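Motility hub protein FimV (Pseudomonas aeruginosa, PDB 4MAL) acts as an inner membrane hub that supports type IV pilus assembly and twitching motility and regulates cyclic AMP levels by activating the adenylate cyclase CyaB. Local coordinates at residues I40-L45 / E58-L63. Numbering follows the deposited sequence.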
loop_
_atom_site.group_PDB
_atom_site.type_symbol
_atom_site.label_atom_id
_atom_site.label_comp_id
_atom_site.label_asym_id
_atom_site.label_seq_id
_atom_site.Cartn_x
_atom_site.Cartn_y
_atom_site.Cartn_z
ATOM N N ILE A 40 2.639 5.812 -1.758
ATOM C CA ILE A 40 1.612 4.903 -1.267
ATOM C C ILE A 40 2.196 3.865 -0.304
ATOM O O ILE A 40 1.586 3.527 0.707
ATOM C CB ILE A 40 0.899 4.197 -2.433
ATOM C CG1 ILE A 40 0.078 5.211 -3.231
ATOM C CG2 ILE A 40 -0.010 3.096 -1.923
ATOM C CD1 ILE A 40 -0.830 4.581 -4.255
ATOM N N LEU A 41 3.387 3.373 -0.618
ATOM C CA LEU A 41 4.057 2.395 0.233
ATOM C C LEU A 41 4.366 2.968 1.614
ATOM O O LEU A 41 4.261 2.270 2.620
ATOM C CB LEU A 41 5.330 1.886 -0.445
ATOM C CG LEU A 41 5.056 0.952 -1.626
ATOM C CD1 LEU A 41 6.340 0.643 -2.370
ATOM C CD2 LEU A 41 4.389 -0.331 -1.134
ATOM N N ASP A 42 4.735 4.246 1.652
ATOM C CA ASP A 42 5.012 4.930 2.912
ATOM C C ASP A 42 3.777 4.987 3.802
ATOM O O ASP A 42 3.880 4.966 5.026
ATOM C CB ASP A 42 5.540 6.342 2.653
ATOM C CG ASP A 42 6.912 6.337 2.015
ATOM O OD1 ASP A 42 7.634 5.331 2.179
ATOM O OD2 ASP A 42 7.263 7.332 1.350
ATOM N N GLU A 43 2.608 5.065 3.180
ATOM C CA GLU A 43 1.356 5.043 3.926
ATOM C C GLU A 43 1.143 3.666 4.535
ATOM O O GLU A 43 0.701 3.548 5.677
ATOM C CB GLU A 43 0.180 5.433 3.024
ATOM C CG GLU A 43 0.220 6.893 2.617
ATOM C CD GLU A 43 -0.683 7.210 1.446
ATOM O OE1 GLU A 43 -1.624 6.430 1.178
ATOM O OE2 GLU A 43 -0.438 8.240 0.785
ATOM N N VAL A 44 1.487 2.629 3.778
ATOM C CA VAL A 44 1.399 1.261 4.277
ATOM C C VAL A 44 2.331 1.041 5.476
ATOM O O VAL A 44 1.958 0.368 6.436
ATOM C CB VAL A 44 1.689 0.220 3.177
ATOM C CG1 VAL A 44 1.514 -1.192 3.721
ATOM C CG2 VAL A 44 0.763 0.438 1.987
ATOM N N LEU A 45 3.532 1.618 5.420
ATOM C CA LEU A 45 4.479 1.526 6.533
ATOM C C LEU A 45 3.856 2.028 7.831
ATOM O O LEU A 45 4.124 1.497 8.907
ATOM C CB LEU A 45 5.755 2.324 6.245
ATOM C CG LEU A 45 6.736 1.786 5.204
ATOM C CD1 LEU A 45 7.974 2.672 5.142
ATOM C CD2 LEU A 45 7.114 0.350 5.519
ATOM N N GLU A 58 9.525 -4.698 1.267
ATOM C CA GLU A 58 10.033 -5.445 0.121
ATOM C C GLU A 58 9.888 -4.607 -1.140
ATOM O O GLU A 58 10.852 -4.404 -1.876
ATOM C CB GLU A 58 9.294 -6.775 -0.065
ATOM C CG GLU A 58 9.957 -7.681 -1.101
ATOM C CD GLU A 58 9.043 -8.751 -1.659
ATOM O OE1 GLU A 58 8.032 -9.082 -1.014
ATOM O OE2 GLU A 58 9.333 -9.263 -2.759
ATOM N N LEU A 59 8.678 -4.105 -1.369
ATOM C CA LEU A 59 8.388 -3.323 -2.568
ATOM C C LEU A 59 9.220 -2.043 -2.651
ATOM O O LEU A 59 9.640 -1.641 -3.735
ATOM C CB LEU A 59 6.887 -3.036 -2.676
ATOM C CG LEU A 59 6.017 -4.273 -2.950
ATOM C CD1 LEU A 59 4.544 -3.926 -2.976
ATOM C CD2 LEU A 59 6.425 -4.948 -4.249
ATOM N N LEU A 60 9.469 -1.412 -1.508
ATOM C CA LEU A 60 10.330 -0.233 -1.462
ATOM C C LEU A 60 11.762 -0.547 -1.886
ATOM O O LEU A 60 12.433 0.280 -2.499
ATOM C CB LEU A 60 10.327 0.382 -0.060
ATOM C CG LEU A 60 9.097 1.219 0.285
ATOM C CD1 LEU A 60 9.056 1.545 1.773
ATOM C CD2 LEU A 60 9.093 2.490 -0.541
ATOM N N GLU A 61 12.231 -1.741 -1.545
ATOM C CA GLU A 61 13.581 -2.155 -1.909
ATOM C C GLU A 61 13.738 -2.403 -3.402
ATOM O O GLU A 61 14.831 -2.254 -3.948
ATOM C CB GLU A 61 13.993 -3.396 -1.124
ATOM C CG GLU A 61 14.469 -3.086 0.272
ATOM C CD GLU A 61 14.818 -4.328 1.046
ATOM O OE1 GLU A 61 14.740 -5.426 0.459
ATOM O OE2 GLU A 61 15.162 -4.208 2.240
ATOM N N ARG A 62 12.647 -2.782 -4.063
ATOM C CA ARG A 62 12.675 -2.986 -5.509
ATOM C C ARG A 62 12.775 -1.659 -6.249
ATOM O O ARG A 62 13.216 -1.610 -7.398
ATOM C CB ARG A 62 11.435 -3.740 -5.985
ATOM C CG ARG A 62 11.244 -5.093 -5.344
ATOM C CD ARG A 62 10.632 -6.082 -6.321
ATOM N NE ARG A 62 11.644 -6.707 -7.169
ATOM C CZ ARG A 62 12.061 -7.961 -7.035
ATOM N NH1 ARG A 62 11.549 -8.737 -6.091
ATOM N NH2 ARG A 62 12.986 -8.444 -7.851
ATOM N N LEU A 63 12.389 -0.585 -5.584
ATOM C CA LEU A 63 12.429 0.725 -6.184
ATOM C C LEU A 63 13.827 1.311 -6.146
ATOM O O LEU A 63 14.196 2.040 -7.026
ATOM C CB LEU A 63 11.482 1.669 -5.479
ATOM C CG LEU A 63 10.013 1.329 -5.454
ATOM C CD1 LEU A 63 9.272 2.474 -4.886
ATOM C CD2 LEU A 63 9.569 1.061 -6.816
#
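Leu-41 points from helix 34-47 toward helix 50-63, where it packs against Leu-59 and Leu-60. Its CB already touches Leu-60, with Leu-41 CB lying 3.8 Å from Leu-60 CD2. With CG anti to the carbonyl carbon (chi1 -72°), the branch extends across to the facing helix. Leu-41 CD1 rests 3.7 Å from Leu-59 CB and 3.8 Å from Leu-60 CD2, and it meets Leu-63 CD1 more loosely at 4.3 Å. Leu-41 CD2 lies 4.0 Å from Leu-59 CD1. The side chains of Leu-41 and Leu-60 slide past each other in opposite directions, while Leu-59 crosses Leu-41 at about a right angle.

Leu-60 is the other main side chain of the contact. Its CD2 stays against Leu-41, and Leu-60 CD1 meets Leu-45 CD1 tip to tip at 3.7 Å. Asp-42 borders this leucine cluster, with Asp-42 OD1 4.1 Å from Leu-60 CD1. Ala-25 of helix 15-30 and Ala-56 of helix 50-63 also touch Leu-41, which is buried among all three helices.

The two segments run antiparallel but inclined, with 149° between their directions. Both lie in a tetratricopeptide-repeat region at the C-terminal end of FimV, whose cytoplasmic domain carries such repeats for protein-protein interactions. Here helices 34-47 and 50-63 form a helical hairpin. The chemistry is almost wholly aliphatic, so shape and burial of leucine hold these segments together, without direct polar bonds between them.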